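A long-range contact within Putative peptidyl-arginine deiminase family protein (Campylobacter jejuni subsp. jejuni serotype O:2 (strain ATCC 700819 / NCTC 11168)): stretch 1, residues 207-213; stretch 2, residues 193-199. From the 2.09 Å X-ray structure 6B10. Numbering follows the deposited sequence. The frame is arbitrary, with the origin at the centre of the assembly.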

# COMPACT_ATOMS: atom_id res chain seq x y z
N HIS A 207 6.45 -3.20 7.70
CA HIS A 207 5.19 -3.21 6.96
C HIS A 207 4.89 -4.55 6.30
O HIS A 207 5.72 -5.10 5.59
CB HIS A 207 5.20 -2.15 5.86
CG HIS A 207 5.09 -0.75 6.37
ND1 HIS A 207 4.28 -0.39 7.43
CD2 HIS A 207 5.66 0.40 5.93
CE1 HIS A 207 4.38 0.92 7.63
NE2 HIS A 207 5.21 1.42 6.73
N ILE A 208 3.67 -5.04 6.50
CA ILE A 208 3.21 -6.27 5.88
C ILE A 208 3.21 -6.18 4.35
O ILE A 208 3.39 -7.19 3.67
CB ILE A 208 1.80 -6.68 6.39
CG1 ILE A 208 1.54 -8.17 6.15
CG2 ILE A 208 0.71 -5.84 5.75
CD1 ILE A 208 2.35 -9.08 7.05
N ASP A 209 3.04 -4.97 3.80
CA ASP A 209 3.02 -4.81 2.35
C ASP A 209 4.41 -4.92 1.69
O ASP A 209 4.52 -4.74 0.49
CB ASP A 209 2.28 -3.53 1.92
CG ASP A 209 3.06 -2.24 2.20
OD1 ASP A 209 4.07 -2.28 2.94
OD2 ASP A 209 2.67 -1.19 1.67
N THR A 210 5.45 -5.21 2.48
CA THR A 210 6.75 -5.58 1.92
C THR A 210 6.95 -7.09 1.92
O THR A 210 7.89 -7.59 1.32
CB THR A 210 7.93 -4.95 2.69
OG1 THR A 210 7.98 -5.49 4.01
CG2 THR A 210 7.79 -3.43 2.78
N LEU A 211 6.04 -7.82 2.57
CA LEU A 211 6.21 -9.25 2.80
C LEU A 211 5.14 -10.13 2.17
O LEU A 211 5.47 -11.15 1.56
CB LEU A 211 6.22 -9.52 4.31
CG LEU A 211 7.43 -9.02 5.08
CD1 LEU A 211 7.20 -9.23 6.56
CD2 LEU A 211 8.69 -9.75 4.62
N ALA A 212 3.88 -9.76 2.35
CA ALA A 212 2.76 -10.64 1.99
C ALA A 212 1.49 -9.85 1.74
O ALA A 212 1.21 -8.89 2.45
CB ALA A 212 2.52 -11.67 3.08
N ARG A 213 0.72 -10.28 0.74
CA ARG A 213 -0.44 -9.57 0.25
C ARG A 213 -1.48 -10.56 -0.27
O ARG A 213 -1.12 -11.50 -0.97
CB ARG A 213 -0.07 -8.67 -0.94
CG ARG A 213 1.05 -7.66 -0.74
CD ARG A 213 0.62 -6.45 0.07
NE ARG A 213 -0.50 -5.75 -0.54
CZ ARG A 213 -0.41 -4.88 -1.55
NH1 ARG A 213 0.75 -4.57 -2.11
NH2 ARG A 213 -1.52 -4.33 -2.03
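Stretch 2, residues 193-199: WLENGFI

No hydrogen bond crosses between these two stretches: seven residue pairs come within 4.5 Å, and what holds them is apolar packing plus carbon atoms resting against carbonyl oxygens. Stretch 1 makes hydrogen bonds of its own. There a 3-10 segment, 208-210, bends the chain, with T210 N to H207 O at 3.1 Å, L211 N to I208 O at 2.9 Å and A212 N to I208 O at 2.9 Å. The T210 side chain joins in, OG1 donating to H207 O at 2.8 Å.

Stretch 2 passes over this turn as a strand end, W193 and L194, that runs out into an irregular, largely extended segment. I208 lies nearest L194 (CA to CA 8.4 Å), L211 nearest F198 (6.5 Å) and T210 nearest I199 (6.6 Å), so the pairing does not advance residue by residue, and only T210 and L211 pair in reversed order, against the end of stretch 2.

L211 is the center of the arrangement and has the largest area covered by the other stretch. Its m,t rotamer spreads the two methyls over the passing backbone: CD1 lies 3.7 Å from G197 O and 4.3 Å from N196 O, while CD2 lies 3.5 Å from F198 CA and 4.1 Å from I199 CD1. A leucine here packs largely on main chain. G197 has a phi of 91°, which by itself favors glycine; an ideal CB would point toward stretch 1 and lie 3.8 Å from L211 CD2, an ordinary contact, so the coordinates show no clash there. F198, next along, turns its CA-to-CB bond away and offers backbone to L211, its ring left exposed.

At one end, L194 points toward the turn, and its CD1 is shared by two neighbors, I208 CD1 at 3.7 Å and A212 CB at 4.3 Å. I208 leaves its backbone sideways, yet the end of its side chain comes nearer and makes the touch. At the other end, I199 also points toward stretch 1, with CD1 3.3 Å from T210 O; its chi2 of 147° lies between wells.

The rule to take away is modest: here a contact of 293 Å² centers on one leucine lying against main chain, with aliphatic contacts at L194 and I199.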

# COMPACT_ATOMS: atom_id res chain seq x y z
N TRP A 193 -1.55 -12.79 12.39
CA TRP A 193 -0.40 -12.08 12.92
C TRP A 193 0.87 -12.81 12.52
O TRP A 193 1.16 -13.87 13.05
CB TRP A 193 -0.49 -12.02 14.45
CG TRP A 193 -1.60 -11.18 14.99
CD1 TRP A 193 -2.88 -11.58 15.28
CD2 TRP A 193 -1.53 -9.79 15.33
NE1 TRP A 193 -3.61 -10.51 15.78
CE2 TRP A 193 -2.80 -9.41 15.81
CE3 TRP A 193 -0.51 -8.83 15.28
CZ2 TRP A 193 -3.07 -8.11 16.24
CZ3 TRP A 193 -0.78 -7.54 15.69
CH2 TRP A 193 -2.06 -7.19 16.17
N LEU A 194 1.62 -12.25 11.58
CA LEU A 194 2.86 -12.88 11.13
C LEU A 194 4.06 -12.49 12.00
O LEU A 194 4.36 -11.31 12.15
CB LEU A 194 3.18 -12.53 9.68
CG LEU A 194 2.36 -13.20 8.58
CD1 LEU A 194 2.92 -12.75 7.24
CD2 LEU A 194 2.38 -14.72 8.67
N GLU A 195 4.73 -13.50 12.56
CA GLU A 195 5.89 -13.29 13.42
C GLU A 195 7.17 -13.10 12.61
O GLU A 195 7.99 -12.23 12.94
CB GLU A 195 6.08 -14.49 14.36
CG GLU A 195 4.90 -14.80 15.26
CD GLU A 195 4.61 -13.70 16.27
OE1 GLU A 195 5.58 -13.13 16.82
OE2 GLU A 195 3.42 -13.41 16.52
N ASN A 196 7.32 -13.89 11.56
CA ASN A 196 8.60 -14.01 10.84
C ASN A 196 8.71 -13.22 9.55
O ASN A 196 7.71 -12.78 8.97
CB ASN A 196 8.88 -15.48 10.54
CG ASN A 196 9.16 -16.28 11.78
OD1 ASN A 196 10.22 -16.15 12.38
ND2 ASN A 196 8.22 -17.13 12.17
N GLY A 197 9.95 -13.07 9.10
CA GLY A 197 10.28 -12.48 7.82
C GLY A 197 10.49 -10.99 7.93
O GLY A 197 9.96 -10.34 8.82
N PHE A 198 11.29 -10.45 7.01
CA PHE A 198 11.36 -8.99 6.83
C PHE A 198 12.10 -8.62 5.53
O PHE A 198 12.59 -9.50 4.83
CB PHE A 198 11.97 -8.29 8.05
CG PHE A 198 13.21 -8.94 8.56
CD1 PHE A 198 14.45 -8.61 8.03
CD2 PHE A 198 13.15 -9.87 9.58
CE1 PHE A 198 15.60 -9.19 8.50
CE2 PHE A 198 14.30 -10.46 10.06
CZ PHE A 198 15.53 -10.13 9.52
N ILE A 199 12.13 -7.33 5.22
CA ILE A 199 12.84 -6.78 4.07
C ILE A 199 13.22 -5.33 4.37
O ILE A 199 14.33 -5.06 4.83
CB ILE A 199 12.00 -6.86 2.77
CG1 ILE A 199 12.19 -8.21 2.07
CG2 ILE A 199 12.39 -5.77 1.77
CD1 ILE A 199 10.96 -8.71 1.35